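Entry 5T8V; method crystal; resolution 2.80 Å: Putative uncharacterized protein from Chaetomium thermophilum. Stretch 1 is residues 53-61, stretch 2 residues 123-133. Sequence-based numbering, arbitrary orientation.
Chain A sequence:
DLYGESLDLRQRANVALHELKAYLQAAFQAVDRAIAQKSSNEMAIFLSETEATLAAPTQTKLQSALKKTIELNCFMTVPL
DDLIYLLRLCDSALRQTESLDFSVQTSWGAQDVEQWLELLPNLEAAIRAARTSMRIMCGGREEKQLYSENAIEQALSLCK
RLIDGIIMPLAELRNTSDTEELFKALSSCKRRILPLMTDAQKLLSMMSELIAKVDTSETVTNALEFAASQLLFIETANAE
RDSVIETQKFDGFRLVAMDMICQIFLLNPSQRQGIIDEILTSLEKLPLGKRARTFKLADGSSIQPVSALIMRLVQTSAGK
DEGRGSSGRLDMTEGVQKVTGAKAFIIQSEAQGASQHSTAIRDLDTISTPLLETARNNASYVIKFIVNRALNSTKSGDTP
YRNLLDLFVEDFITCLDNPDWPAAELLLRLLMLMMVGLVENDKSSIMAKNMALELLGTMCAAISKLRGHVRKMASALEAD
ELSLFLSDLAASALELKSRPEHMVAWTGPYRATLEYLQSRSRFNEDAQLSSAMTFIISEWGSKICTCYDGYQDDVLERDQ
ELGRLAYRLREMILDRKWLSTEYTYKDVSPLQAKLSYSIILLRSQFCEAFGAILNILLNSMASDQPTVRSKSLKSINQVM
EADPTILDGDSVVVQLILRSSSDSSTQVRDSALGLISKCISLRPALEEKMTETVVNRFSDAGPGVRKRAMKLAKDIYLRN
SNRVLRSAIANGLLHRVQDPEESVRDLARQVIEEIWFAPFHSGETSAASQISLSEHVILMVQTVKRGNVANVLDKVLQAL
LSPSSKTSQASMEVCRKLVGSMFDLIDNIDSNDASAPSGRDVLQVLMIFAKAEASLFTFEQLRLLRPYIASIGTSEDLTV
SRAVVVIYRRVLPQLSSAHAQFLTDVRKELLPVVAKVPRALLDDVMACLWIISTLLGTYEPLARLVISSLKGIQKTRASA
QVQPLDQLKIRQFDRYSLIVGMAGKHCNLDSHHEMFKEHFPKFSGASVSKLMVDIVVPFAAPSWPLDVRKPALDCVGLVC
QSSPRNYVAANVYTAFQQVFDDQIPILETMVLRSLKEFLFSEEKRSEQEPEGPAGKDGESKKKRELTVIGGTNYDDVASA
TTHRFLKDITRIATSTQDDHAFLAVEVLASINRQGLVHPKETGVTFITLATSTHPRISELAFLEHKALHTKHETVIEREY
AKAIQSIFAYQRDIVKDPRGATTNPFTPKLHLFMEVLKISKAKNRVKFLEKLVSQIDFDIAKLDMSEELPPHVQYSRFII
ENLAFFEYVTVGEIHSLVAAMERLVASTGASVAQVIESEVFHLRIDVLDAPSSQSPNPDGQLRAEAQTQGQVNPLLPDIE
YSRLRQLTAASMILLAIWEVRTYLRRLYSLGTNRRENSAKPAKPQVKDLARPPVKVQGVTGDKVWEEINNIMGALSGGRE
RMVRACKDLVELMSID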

ATOM      1  N   THR A  53      39.794  57.237  32.989  1.00 37.48           N
ATOM      2  CA  THR A  53      39.293  56.715  31.729  1.00 34.59           C
ATOM      3  C   THR A  53      38.035  57.463  31.294  1.00 33.47           C
ATOM      4  O   THR A  53      37.532  58.348  31.985  1.00 34.52           O
ATOM      5  CB  THR A  53      39.019  55.216  31.852  1.00 33.20           C
ATOM      6  OG1 THR A  53      38.038  54.991  32.871  1.00 33.59           O
ATOM      7  CG2 THR A  53      40.297  54.469  32.204  1.00 33.67           C
ATOM      8  N   LEU A  54      37.531  57.103  30.117  1.00 32.94           N
ATOM      9  CA  LEU A  54      36.292  57.664  29.599  1.00 31.13           C
ATOM     10  C   LEU A  54      35.126  56.763  29.979  1.00 29.62           C
ATOM     11  O   LEU A  54      35.232  55.534  29.926  1.00 29.42           O
ATOM     12  CB  LEU A  54      36.365  57.822  28.078  1.00 30.58           C
ATOM     13  CG  LEU A  54      37.448  58.763  27.541  1.00 31.91           C
ATOM     14  CD1 LEU A  54      37.535  58.670  26.029  1.00 31.21           C
ATOM     15  CD2 LEU A  54      37.185  60.200  27.963  1.00 33.76           C
ATOM     16  N   ALA A  55      34.015  57.378  30.369  1.00 24.24           N
ATOM     17  CA  ALA A  55      32.846  56.615  30.775  1.00 23.48           C
ATOM     18  C   ALA A  55      32.169  55.984  29.560  1.00 22.97           C
ATOM     19  O   ALA A  55      32.408  56.361  28.411  1.00 22.14           O
ATOM     20  CB  ALA A  55      31.859  57.503  31.528  1.00 24.35           C
ATOM     21  N   ALA A  56      31.309  55.003  29.830  1.00 36.33           N
ATOM     22  CA  ALA A  56      30.645  54.291  28.742  1.00 36.18           C
ATOM     23  C   ALA A  56      29.815  55.204  27.847  1.00 37.60           C
ATOM     24  O   ALA A  56      29.855  55.017  26.618  1.00 39.28           O
ATOM     25  CB  ALA A  56      29.776  53.167  29.318  1.00 35.64           C
ATOM     26  N   PRO A  57      29.058  56.178  28.361  1.00 26.35           N
ATOM     27  CA  PRO A  57      28.238  57.013  27.469  1.00 26.29           C
ATOM     28  C   PRO A  57      29.078  57.901  26.564  1.00 26.98           C
ATOM     29  O   PRO A  57      28.820  58.006  25.358  1.00 28.08           O
ATOM     30  CB  PRO A  57      27.390  57.844  28.442  1.00 26.22           C
ATOM     31  CG  PRO A  57      27.461  57.121  29.747  1.00 25.71           C
ATOM     32  CD  PRO A  57      28.812  56.491  29.778  1.00 25.84           C
ATOM     33  N   THR A  58      30.088  58.554  27.140  1.00 36.38           N
ATOM     34  CA  THR A  58      30.982  59.367  26.324  1.00 37.69           C
ATOM     35  C   THR A  58      31.691  58.513  25.279  1.00 36.43           C
ATOM     36  O   THR A  58      31.879  58.947  24.136  1.00 39.94           O
ATOM     37  CB  THR A  58      31.995  60.105  27.207  1.00 40.43           C
ATOM     38  OG1 THR A  58      32.963  60.763  26.380  1.00 41.93           O
ATOM     39  CG2 THR A  58      32.719  59.158  28.146  1.00 40.46           C
ATOM     40  N   GLN A  59      32.080  57.292  25.648  1.00 26.61           N
ATOM     41  CA  GLN A  59      32.622  56.366  24.659  1.00 24.53           C
ATOM     42  C   GLN A  59      31.614  56.110  23.549  1.00 23.95           C
ATOM     43  O   GLN A  59      31.979  56.057  22.370  1.00 23.80           O
ATOM     44  CB  GLN A  59      33.020  55.050  25.330  1.00 23.43           C
ATOM     45  CG  GLN A  59      34.366  55.085  26.036  1.00 24.15           C
ATOM     46  CD  GLN A  59      35.529  55.115  25.067  1.00 24.34           C
ATOM     47  OE1 GLN A  59      35.345  55.325  23.869  1.00 24.91           O
ATOM     48  NE2 GLN A  59      36.735  54.899  25.579  1.00 24.06           N
ATOM     49  N   THR A  60      30.337  55.954  23.906  1.00 23.00           N
ATOM     50  CA  THR A  60      29.303  55.755  22.893  1.00 23.50           C
ATOM     51  C   THR A  60      29.281  56.913  21.905  1.00 25.02           C
ATOM     52  O   THR A  60      29.386  56.712  20.688  1.00 26.66           O
ATOM     53  CB  THR A  60      27.935  55.594  23.562  1.00 23.17           C
ATOM     54  OG1 THR A  60      27.918  54.394  24.342  1.00 22.64           O
ATOM     55  CG2 THR A  60      26.824  55.529  22.526  1.00 20.00           C
ATOM     56  N   LYS A  61      29.146  58.141  22.412  1.00 23.62           N
ATOM     57  CA  LYS A  61      29.071  59.290  21.515  1.00 26.24           C
ATOM     58  C   LYS A  61      30.326  59.403  20.654  1.00 26.22           C
ATOM     59  O   LYS A  61      30.238  59.682  19.449  1.00 26.05           O
ATOM     60  CB  LYS A  61      28.841  60.570  22.315  1.00 28.36           C
ATOM     61  CG  LYS A  61      27.460  60.639  22.961  1.00 30.22           C
ATOM     62  CD  LYS A  61      26.950  62.072  23.079  1.00 33.79           C
ATOM     63  CE  LYS A  61      26.722  62.476  24.528  1.00 35.83           C
ATOM     64  NZ  LYS A  61      26.689  63.958  24.689  1.00 38.70           N
ATOM     65  N   LEU A 123      33.290  48.279  34.093  1.00 29.65           N
ATOM     66  CA  LEU A 123      33.074  47.205  33.127  1.00 28.09           C
ATOM     67  C   LEU A 123      32.567  47.756  31.799  1.00 27.02           C
ATOM     68  O   LEU A 123      33.155  47.507  30.741  1.00 27.77           O
ATOM     69  CB  LEU A 123      32.093  46.182  33.702  1.00 27.72           C
ATOM     70  CG  LEU A 123      31.615  45.090  32.744  1.00 26.99           C
ATOM     71  CD1 LEU A 123      32.791  44.328  32.153  1.00 27.23           C
ATOM     72  CD2 LEU A 123      30.665  44.143  33.458  1.00 26.89           C
ATOM     73  N   GLU A 124      31.464  48.506  31.839  1.00 25.20           N
ATOM     74  CA  GLU A 124      30.919  49.106  30.624  1.00 25.61           C
ATOM     75  C   GLU A 124      31.941  50.017  29.959  1.00 25.80           C
ATOM     76  O   GLU A 124      32.124  49.978  28.734  1.00 27.22           O
ATOM     77  CB  GLU A 124      29.644  49.883  30.954  1.00 26.63           C
ATOM     78  CG  GLU A 124      28.427  49.001  31.179  1.00 27.84           C
ATOM     79  CD  GLU A 124      27.168  49.798  31.445  1.00 29.20           C
ATOM     80  OE1 GLU A 124      26.901  50.117  32.622  1.00 29.67           O
ATOM     81  OE2 GLU A 124      26.451  50.113  30.472  1.00 29.94           O
ATOM     82  N   ALA A 125      32.616  50.851  30.753  1.00 21.59           N
ATOM     83  CA  ALA A 125      33.657  51.711  30.206  1.00 20.63           C
ATOM     84  C   ALA A 125      34.680  50.901  29.420  1.00 20.37           C
ATOM     85  O   ALA A 125      35.169  51.346  28.374  1.00 21.52           O
ATOM     86  CB  ALA A 125      34.334  52.490  31.333  1.00 21.02           C
ATOM     87  N   ALA A 126      35.003  49.697  29.898  1.00 17.85           N
ATOM     88  CA  ALA A 126      35.965  48.852  29.198  1.00 17.69           C
ATOM     89  C   ALA A 126      35.362  48.257  27.932  1.00 16.74           C
ATOM     90  O   ALA A 126      36.018  48.217  26.885  1.00 17.10           O
ATOM     91  CB  ALA A 126      36.459  47.742  30.124  1.00 18.16           C
ATOM     92  N   ILE A 127      34.117  47.781  28.009  1.00 20.96           N
ATOM     93  CA  ILE A 127      33.449  47.217  26.835  1.00 21.90           C
ATOM     94  C   ILE A 127      33.460  48.224  25.691  1.00 23.49           C
ATOM     95  O   ILE A 127      33.958  47.953  24.586  1.00 24.67           O
ATOM     96  CB  ILE A 127      32.015  46.788  27.192  1.00 21.81           C
ATOM     97  CG1 ILE A 127      32.045  45.648  28.214  1.00 22.80           C
ATOM     98  CG2 ILE A 127      31.244  46.353  25.947  1.00 22.10           C
ATOM     99  CD1 ILE A 127      30.693  45.313  28.813  1.00 23.35           C
ATOM    100  N   ARG A 128      32.916  49.415  25.945  1.00 25.19           N
ATOM    101  CA  ARG A 128      32.819  50.405  24.884  1.00 26.92           C
ATOM    102  C   ARG A 128      34.168  51.031  24.554  1.00 26.65           C
ATOM    103  O   ARG A 128      34.342  51.551  23.445  1.00 26.64           O
ATOM    104  CB  ARG A 128      31.789  51.465  25.267  1.00 29.17           C
ATOM    105  CG  ARG A 128      30.372  50.917  25.204  1.00 30.42           C
ATOM    106  CD  ARG A 128      29.332  52.008  25.170  1.00 32.24           C
ATOM    107  NE  ARG A 128      28.019  51.482  24.794  1.00 31.74           N
ATOM    108  CZ  ARG A 128      27.588  51.343  23.543  1.00 30.49           C
ATOM    109  NH1 ARG A 128      28.359  51.690  22.522  1.00 30.70           N
ATOM    110  NH2 ARG A 128      26.379  50.854  23.311  1.00 29.78           N
ATOM    111  N   ALA A 129      35.130  50.975  25.476  1.00 22.79           N
ATOM    112  CA  ALA A 129      36.500  51.333  25.128  1.00 23.02           C
ATOM    113  C   ALA A 129      37.042  50.394  24.057  1.00 22.74           C
ATOM    114  O   ALA A 129      37.620  50.837  23.055  1.00 23.47           O
ATOM    115  CB  ALA A 129      37.386  51.299  26.373  1.00 23.50           C
ATOM    116  N   ALA A 130      36.859  49.085  24.253  1.00 20.30           N
ATOM    117  CA  ALA A 130      37.251  48.117  23.234  1.00 20.11           C
ATOM    118  C   ALA A 130      36.559  48.413  21.914  1.00 19.59           C
ATOM    119  O   ALA A 130      37.198  48.430  20.855  1.00 19.76           O
ATOM    120  CB  ALA A 130      36.921  46.699  23.698  1.00 19.73           C
ATOM    121  N   ARG A 131      35.245  48.655  21.957  1.00 17.17           N
ATOM    122  CA  ARG A 131      34.525  48.977  20.728  1.00 16.98           C
ATOM    123  C   ARG A 131      35.162  50.166  20.016  1.00 16.41           C
ATOM    124  O   ARG A 131      35.371  50.139  18.795  1.00 16.72           O
ATOM    125  CB  ARG A 131      33.057  49.258  21.035  1.00 17.48           C
ATOM    126  CG  ARG A 131      32.226  49.518  19.791  1.00 18.24           C
ATOM    127  CD  ARG A 131      30.744  49.400  20.063  1.00 19.40           C
ATOM    128  NE  ARG A 131      29.992  49.212  18.825  1.00 22.01           N
ATOM    129  CZ  ARG A 131      29.421  50.185  18.120  1.00 24.06           C
ATOM    130  NH1 ARG A 131      29.498  51.448  18.517  1.00 24.52           N
ATOM    131  NH2 ARG A 131      28.762  49.888  17.008  1.00 25.29           N
ATOM    132  N   THR A 132      35.489  51.221  20.767  1.00 20.90           N
ATOM    133  CA  THR A 132      36.136  52.384  20.167  1.00 22.66           C
ATOM    134  C   THR A 132      37.461  52.001  19.516  1.00 23.72           C
ATOM    135  O   THR A 132      37.747  52.404  18.382  1.00 24.60           O
ATOM    136  CB  THR A 132      36.348  53.470  21.222  1.00 23.00           C
ATOM    137  OG1 THR A 132      35.076  53.950  21.673  1.00 23.45           O
ATOM    138  CG2 THR A 132      37.146  54.640  20.650  1.00 24.55           C
ATOM    139  N   SER A 133      38.291  51.230  20.224  1.00 23.50           N
ATOM    140  CA  SER A 133      39.571  50.813  19.657  1.00 24.21           C
ATOM    141  C   SER A 133      39.371  50.098  18.325  1.00 24.36           C
ATOM    142  O   SER A 133      40.014  50.434  17.319  1.00 25.74           O
ATOM    143  CB  SER A 133      40.310  49.911  20.643  1.00 25.52           C
ATOM    144  OG  SER A 133      40.639  50.614  21.828  1.00 27.53           O
TER

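Residues 123-133 are all helical, within a helix that extends beyond both ends of the stretch. It runs beside helix 56-61 in nearly the same direction, at 17°, with the axes 8.5 Å apart at their closest. Together the two stretches bury 397 Å².

Leu123 does not reach the other stretch. Glu124 touches it through its aliphatic base: its CB lies 3.7 Å from Ala56 CB. Ala125 and Ala56 have the closest CA pair, 4.2 Å apart. Both are alanines, and their small side chains suit so close a pairing. The CB of Ala125 also packs 3.5 Å from Leu54 O, just before the helix of stretch 1 begins. Ala126 points away, and Ile127 makes no contact.

Arg128 points toward stretch 1 and is buried. Its CB packs 3.8 Å from Gln59 CB. The chain then extends with chi2 and chi3 both t, and CD comes 3.4 Å from Ala56 O. Arg128 therefore touches Gln59 with its CB and Ala56 O with its CD. Thr60 OG1 lies over one face of the guanidinium. The angle is poor for a hydrogen bond to Arg128, whose NE and NH2 are satisfied elsewhere in the structure.

Ala129 leaves room for the amide of Gln59, whose NE2 sits 3.7 Å from Ala129 CB. Ala130 points away. Arg131 points toward stretch 1 but stays out of contact.

Thr132 provides the one hydrogen bond between the stretches. Its OG1 donates to Gln59 OE1 at 2.6 Å. Gln59 has chi1 and chi2 both m, and its side chain runs past Ala129 to reach the hydroxyl. A buried glutamine suits this place because both ends of its amide are used: OE1 accepts from Thr132, and NE2 is hydrogen-bonded elsewhere in the structure. Ser133 makes no contact; its OG bonds back to Ala129 O at 3.3 Å, within its own helix.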